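Local coordinates for protein Exo-arabinanase (Penicillium chrysogenum, PDB 3A72) that probably releases arabinobiose from the ends of alpha-1,5-linked arabinan chains as a fungal glycoside hydrolase with a six-bladed beta-propeller fold, at residues L24-L36 with G313-G325. Numbering follows the deposited sequence.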
loop_
_atom_site.group_PDB
_atom_site.type_symbol
_atom_site.label_atom_id
_atom_site.label_comp_id
_atom_site.label_asym_id
_atom_site.label_seq_id
_atom_site.Cartn_x
_atom_site.Cartn_y
_atom_site.Cartn_z
ATOM N N LEU A 24 -6.207 7.881 -7.944
ATOM C CA LEU A 24 -6.432 6.538 -7.434
ATOM C C LEU A 24 -5.243 6.120 -6.587
ATOM O O LEU A 24 -4.141 6.664 -6.802
ATOM C CB LEU A 24 -6.540 5.519 -8.612
ATOM C CG LEU A 24 -7.279 4.208 -8.282
ATOM C CD1 LEU A 24 -8.774 4.421 -8.149
ATOM C CD2 LEU A 24 -6.977 3.163 -9.366
ATOM N N TYR A 25 -5.401 5.173 -5.685
ATOM C CA TYR A 25 -4.300 4.464 -5.063
ATOM C C TYR A 25 -3.534 5.372 -4.094
ATOM O O TYR A 25 -2.391 5.779 -4.341
ATOM C CB TYR A 25 -3.380 3.830 -6.107
ATOM C CG TYR A 25 -2.608 2.626 -5.610
ATOM C CD1 TYR A 25 -2.984 1.340 -6.016
ATOM C CD2 TYR A 25 -1.538 2.744 -4.714
ATOM C CE1 TYR A 25 -2.306 0.199 -5.565
ATOM C CE2 TYR A 25 -0.851 1.599 -4.270
ATOM C CZ TYR A 25 -1.241 0.364 -4.695
ATOM O OH TYR A 25 -0.573 -0.789 -4.302
ATOM N N PRO A 26 -4.163 5.738 -2.969
ATOM C CA PRO A 26 -3.516 6.643 -2.020
ATOM C C PRO A 26 -2.414 5.943 -1.282
ATOM O O PRO A 26 -2.604 4.809 -0.808
ATOM C CB PRO A 26 -4.647 6.977 -1.045
ATOM C CG PRO A 26 -5.479 5.713 -1.034
ATOM C CD PRO A 26 -5.462 5.238 -2.468
ATOM N N ARG A 27 -1.300 6.606 -1.062
ATOM C CA ARG A 27 -0.258 6.143 -0.128
ATOM C C ARG A 27 0.249 7.376 0.613
ATOM O O ARG A 27 0.210 8.493 0.130
ATOM C CB ARG A 27 0.857 5.365 -0.823
ATOM C CG ARG A 27 0.401 3.996 -1.347
ATOM C CD ARG A 27 0.158 3.034 -0.212
ATOM N NE ARG A 27 -0.185 1.674 -0.633
ATOM C CZ ARG A 27 -1.443 1.215 -0.777
ATOM N NH1 ARG A 27 -2.494 1.983 -0.618
ATOM N NH2 ARG A 27 -1.598 -0.068 -1.079
ATOM N N ASN A 28 0.827 7.132 1.809
ATOM C CA ASN A 28 1.302 8.220 2.628
ATOM C C ASN A 28 2.480 7.743 3.479
ATOM O O ASN A 28 2.781 6.545 3.570
ATOM C CB ASN A 28 0.148 8.822 3.432
ATOM C CG ASN A 28 -0.512 7.772 4.254
ATOM O OD1 ASN A 28 0.075 7.105 5.105
ATOM N ND2 ASN A 28 -1.761 7.511 4.080
ATOM N N GLU A 29 3.128 8.692 4.110
ATOM C CA GLU A 29 4.191 8.413 5.071
ATOM C C GLU A 29 4.178 9.510 6.127
ATOM O O GLU A 29 3.798 10.634 5.836
ATOM C CB GLU A 29 5.562 8.297 4.396
ATOM C CG GLU A 29 6.762 7.951 5.246
ATOM C CD GLU A 29 6.617 6.641 5.980
ATOM O OE1 GLU A 29 7.331 5.609 5.784
ATOM O OE2 GLU A 29 5.793 6.669 6.917
ATOM N N GLN A 30 4.623 9.186 7.326
ATOM C CA GLN A 30 4.884 10.170 8.366
ATOM C C GLN A 30 6.405 10.163 8.591
ATOM O O GLN A 30 6.998 9.132 8.862
ATOM C CB GLN A 30 4.143 9.870 9.669
ATOM C CG GLN A 30 4.427 10.963 10.671
ATOM C CD GLN A 30 3.678 10.791 11.964
ATOM O OE1 GLN A 30 3.531 9.689 12.516
ATOM N NE2 GLN A 30 3.157 11.900 12.500
ATOM N N LEU A 31 7.004 11.331 8.455
ATOM C CA LEU A 31 8.432 11.486 8.662
ATOM C C LEU A 31 8.707 11.545 10.163
ATOM O O LEU A 31 7.805 11.809 10.976
ATOM C CB LEU A 31 8.925 12.741 7.963
ATOM C CG LEU A 31 8.628 12.821 6.484
ATOM C CD1 LEU A 31 9.396 14.010 5.914
ATOM C CD2 LEU A 31 8.985 11.545 5.730
ATOM N N PRO A 32 9.928 11.287 10.605
ATOM C CA PRO A 32 10.213 11.290 12.071
ATOM C C PRO A 32 9.813 12.585 12.784
ATOM O O PRO A 32 9.370 12.459 13.948
ATOM C CB PRO A 32 11.731 11.050 12.125
ATOM C CG PRO A 32 11.917 10.110 10.935
ATOM C CD PRO A 32 11.061 10.733 9.846
ATOM N N ASN A 33 9.866 13.744 12.100
ATOM C CA ASN A 33 9.452 14.997 12.750
ATOM C C ASN A 33 7.960 15.159 12.864
ATOM O O ASN A 33 7.500 16.149 13.449
ATOM C CB ASN A 33 10.035 16.209 12.028
ATOM C CG ASN A 33 9.439 16.526 10.713
ATOM O OD1 ASN A 33 8.607 15.757 10.198
ATOM N ND2 ASN A 33 9.774 17.708 10.183
ATOM N N GLY A 34 7.195 14.205 12.372
ATOM C CA GLY A 34 5.761 14.207 12.413
ATOM C C GLY A 34 5.073 14.637 11.149
ATOM O O GLY A 34 3.865 14.428 11.010
ATOM N N ASP A 35 5.782 15.263 10.205
ATOM C CA ASP A 35 5.172 15.710 8.976
ATOM C C ASP A 35 4.561 14.524 8.200
ATOM O O ASP A 35 5.084 13.425 8.199
ATOM C CB ASP A 35 6.211 16.427 8.101
ATOM C CG ASP A 35 6.659 17.780 8.618
ATOM O OD1 ASP A 35 6.039 18.287 9.568
ATOM O OD2 ASP A 35 7.667 18.282 8.007
ATOM N N LEU A 36 3.460 14.808 7.512
ATOM C CA LEU A 36 2.749 13.831 6.696
ATOM C C LEU A 36 2.959 14.132 5.216
ATOM O O LEU A 36 2.819 15.285 4.790
ATOM C CB LEU A 36 1.269 13.890 6.998
ATOM C CG LEU A 36 0.817 13.843 8.388
ATOM C CD1 LEU A 36 -0.703 13.881 8.490
ATOM C CD2 LEU A 36 1.355 12.634 9.140
ATOM N N GLY A 313 -12.819 3.498 -0.412
ATOM C CA GLY A 313 -12.118 3.687 -1.654
ATOM C C GLY A 313 -11.137 2.556 -1.881
ATOM O O GLY A 313 -10.774 1.806 -0.994
ATOM N N TYR A 314 -10.658 2.508 -3.149
ATOM C CA TYR A 314 -9.744 1.470 -3.573
ATOM C C TYR A 314 -8.390 1.611 -2.861
ATOM O O TYR A 314 -7.794 2.699 -2.827
ATOM C CB TYR A 314 -9.517 1.593 -5.058
ATOM C CG TYR A 314 -8.635 0.521 -5.695
ATOM C CD1 TYR A 314 -8.976 -0.815 -5.642
ATOM C CD2 TYR A 314 -7.490 0.884 -6.339
ATOM C CE1 TYR A 314 -8.196 -1.787 -6.191
ATOM C CE2 TYR A 314 -6.706 -0.066 -6.975
ATOM C CZ TYR A 314 -7.067 -1.401 -6.909
ATOM O OH TYR A 314 -6.320 -2.349 -7.575
ATOM N N THR A 315 -7.920 0.480 -2.283
ATOM C CA THR A 315 -6.703 0.430 -1.478
ATOM C C THR A 315 -6.536 1.635 -0.537
ATOM O O THR A 315 -5.471 2.206 -0.361
ATOM C CB THR A 315 -5.466 0.141 -2.371
ATOM O OG1 THR A 315 -4.382 -0.293 -1.497
ATOM C CG2 THR A 315 -4.972 1.250 -3.229
ATOM N N ARG A 316 -7.657 1.982 0.110
ATOM C CA ARG A 316 -7.673 3.046 1.100
ATOM C C ARG A 316 -6.567 2.817 2.105
ATOM O O ARG A 316 -6.404 1.712 2.621
ATOM C CB ARG A 316 -9.065 3.109 1.744
ATOM C CG ARG A 316 -9.277 4.296 2.652
ATOM C CD ARG A 316 -10.704 4.391 3.151
ATOM N NE ARG A 316 -10.987 3.272 4.046
ATOM C CZ ARG A 316 -12.097 3.156 4.755
ATOM N NH1 ARG A 316 -13.019 4.113 4.754
ATOM N NH2 ARG A 316 -12.308 2.077 5.522
ATOM N N ALA A 317 -5.793 3.872 2.372
ATOM C CA ALA A 317 -4.544 3.766 3.124
ATOM C C ALA A 317 -4.741 4.211 4.547
ATOM O O ALA A 317 -5.414 5.200 4.851
ATOM C CB ALA A 317 -3.458 4.593 2.461
ATOM N N LEU A 318 -4.144 3.474 5.490
ATOM C CA LEU A 318 -4.203 3.755 6.914
ATOM C C LEU A 318 -2.802 4.097 7.417
ATOM O O LEU A 318 -1.798 3.533 6.959
ATOM C CB LEU A 318 -4.683 2.534 7.695
ATOM C CG LEU A 318 -6.033 1.947 7.300
ATOM C CD1 LEU A 318 -6.348 0.730 8.147
ATOM C CD2 LEU A 318 -7.122 3.001 7.416
ATOM N N ARG A 319 -2.727 4.932 8.451
ATOM C CA ARG A 319 -1.460 5.189 9.129
ATOM C C ARG A 319 -1.744 5.561 10.590
ATOM O O ARG A 319 -2.503 6.473 10.869
ATOM C CB ARG A 319 -0.645 6.251 8.460
ATOM C CG ARG A 319 0.704 6.441 9.117
ATOM C CD ARG A 319 1.695 7.228 8.282
ATOM N NE ARG A 319 2.049 6.482 7.079
ATOM C CZ ARG A 319 2.884 5.427 7.049
ATOM N NH1 ARG A 319 3.490 5.010 8.126
ATOM N NH2 ARG A 319 3.069 4.829 5.906
ATOM N N VAL A 320 -1.071 4.864 11.496
ATOM C CA VAL A 320 -1.083 5.234 12.907
ATOM C C VAL A 320 0.001 6.302 13.082
ATOM O O VAL A 320 1.213 6.002 12.903
ATOM C CB VAL A 320 -0.831 4.032 13.807
ATOM C CG1 VAL A 320 -0.721 4.475 15.276
ATOM C CG2 VAL A 320 -1.964 3.001 13.647
ATOM N N LEU A 321 -0.399 7.517 13.377
ATOM C CA LEU A 321 0.588 8.561 13.612
ATOM C C LEU A 321 1.314 8.311 14.915
ATOM O O LEU A 321 0.809 7.672 15.832
ATOM C CB LEU A 321 -0.110 9.921 13.626
ATOM C CG LEU A 321 -0.860 10.282 12.337
ATOM C CD1 LEU A 321 -1.398 11.697 12.489
ATOM C CD2 LEU A 321 -0.022 10.125 11.103
ATOM N N SER A 322 2.552 8.812 15.010
ATOM C CA SER A 322 3.375 8.554 16.171
ATOM C C SER A 322 2.935 9.316 17.419
ATOM O O SER A 322 3.205 8.870 18.556
ATOM C CB SER A 322 4.816 8.893 15.854
ATOM O OG SER A 322 4.972 10.208 15.442
ATOM N N GLU A 323 2.278 10.419 17.227
ATOM C CA GLU A 323 1.994 11.346 18.322
ATOM C C GLU A 323 1.245 10.674 19.443
ATOM O O GLU A 323 0.357 9.844 19.244
ATOM C CB GLU A 323 1.256 12.564 17.853
ATOM C CG GLU A 323 2.111 13.563 17.095
ATOM C CD GLU A 323 2.459 13.261 15.701
ATOM O OE1 GLU A 323 1.964 12.304 15.089
ATOM O OE2 GLU A 323 3.397 14.024 15.188
ATOM N N ASP A 324 1.593 11.072 20.658
ATOM C CA ASP A 324 0.891 10.573 21.847
ATOM C C ASP A 324 0.981 9.047 21.887
ATOM O O ASP A 324 0.100 8.396 22.432
ATOM C CB ASP A 324 -0.535 11.078 21.922
ATOM C CG ASP A 324 -0.651 12.550 22.046
ATOM O OD1 ASP A 324 0.289 13.278 22.339
ATOM O OD2 ASP A 324 -1.806 13.018 21.830
ATOM N N GLY A 325 2.043 8.446 21.363
ATOM C CA GLY A 325 2.213 7.004 21.427
ATOM C C GLY A 325 1.248 6.220 20.570
ATOM O O GLY A 325 0.837 5.108 20.950
HETATM O O HOH W 1 -8.059 4.739 -4.694
HETATM O O HOH W 2 -0.958 4.784 4.818
HETATM O O HOH W 3 5.559 3.703 4.789
HETATM O O HOH W 4 6.711 10.898 13.600
#
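R319 of strand 317-320 and N28 of strand 23-30 meet where two blades of a six-bladed beta-propeller abut, each strand the innermost of its four-stranded antiparallel sheet. The short strand segments run nearly parallel, 14° between directions, but their axes come no nearer than 6.9 Å, and side chains make the direct hydrogen bonds between them. R319 grips N28 side-on: NE reaches N28 OD1 at 2.9 Å, in that carbonyl's plane, while NH2 reaches N28 O from above the carbonyl plane. E29 OE2 sits over one guanidinium face, 3.1 Å from R319 NH1; the oxygen lies far enough from the guanidinium plane that this salt bridge is electrostatic rather than a hydrogen bond. The same OE2 accepts from Q30 N, and S87 N of the next blade holds OE1, so both carboxylate oxygens are anchored.

Toward the ligand pocket the roles reverse, and R27 reaches end-on to T315. NH2 gives T315 OG1 a 2.8 Å bond, and NH1 approaches T315 O in the guanidinium plane. T315 OG1 lies anti to the backbone N (chi1 -163°), which turns CG2 over the Y25 ring, 3.6 Å from its centroid, as a CH-pi contact. R27 also packs on that ring, with Y25 CE2 over the centre of its guanidinium. Y25 and Y314 both line the glycan pocket, and Y314 also packs against L24. Water 1 bridges Y25 N and Y314 O.

At the outer end Q30 extends its amide across the gap: OE1 takes S322 N on a lone pair, and NE2 donates to the carbonyl of G34, the last residue of the type I turn from L31. Its other N-H meets E323 OE1 on the syn lone pair, 2.9 Å from Q30 NE2 at 161°.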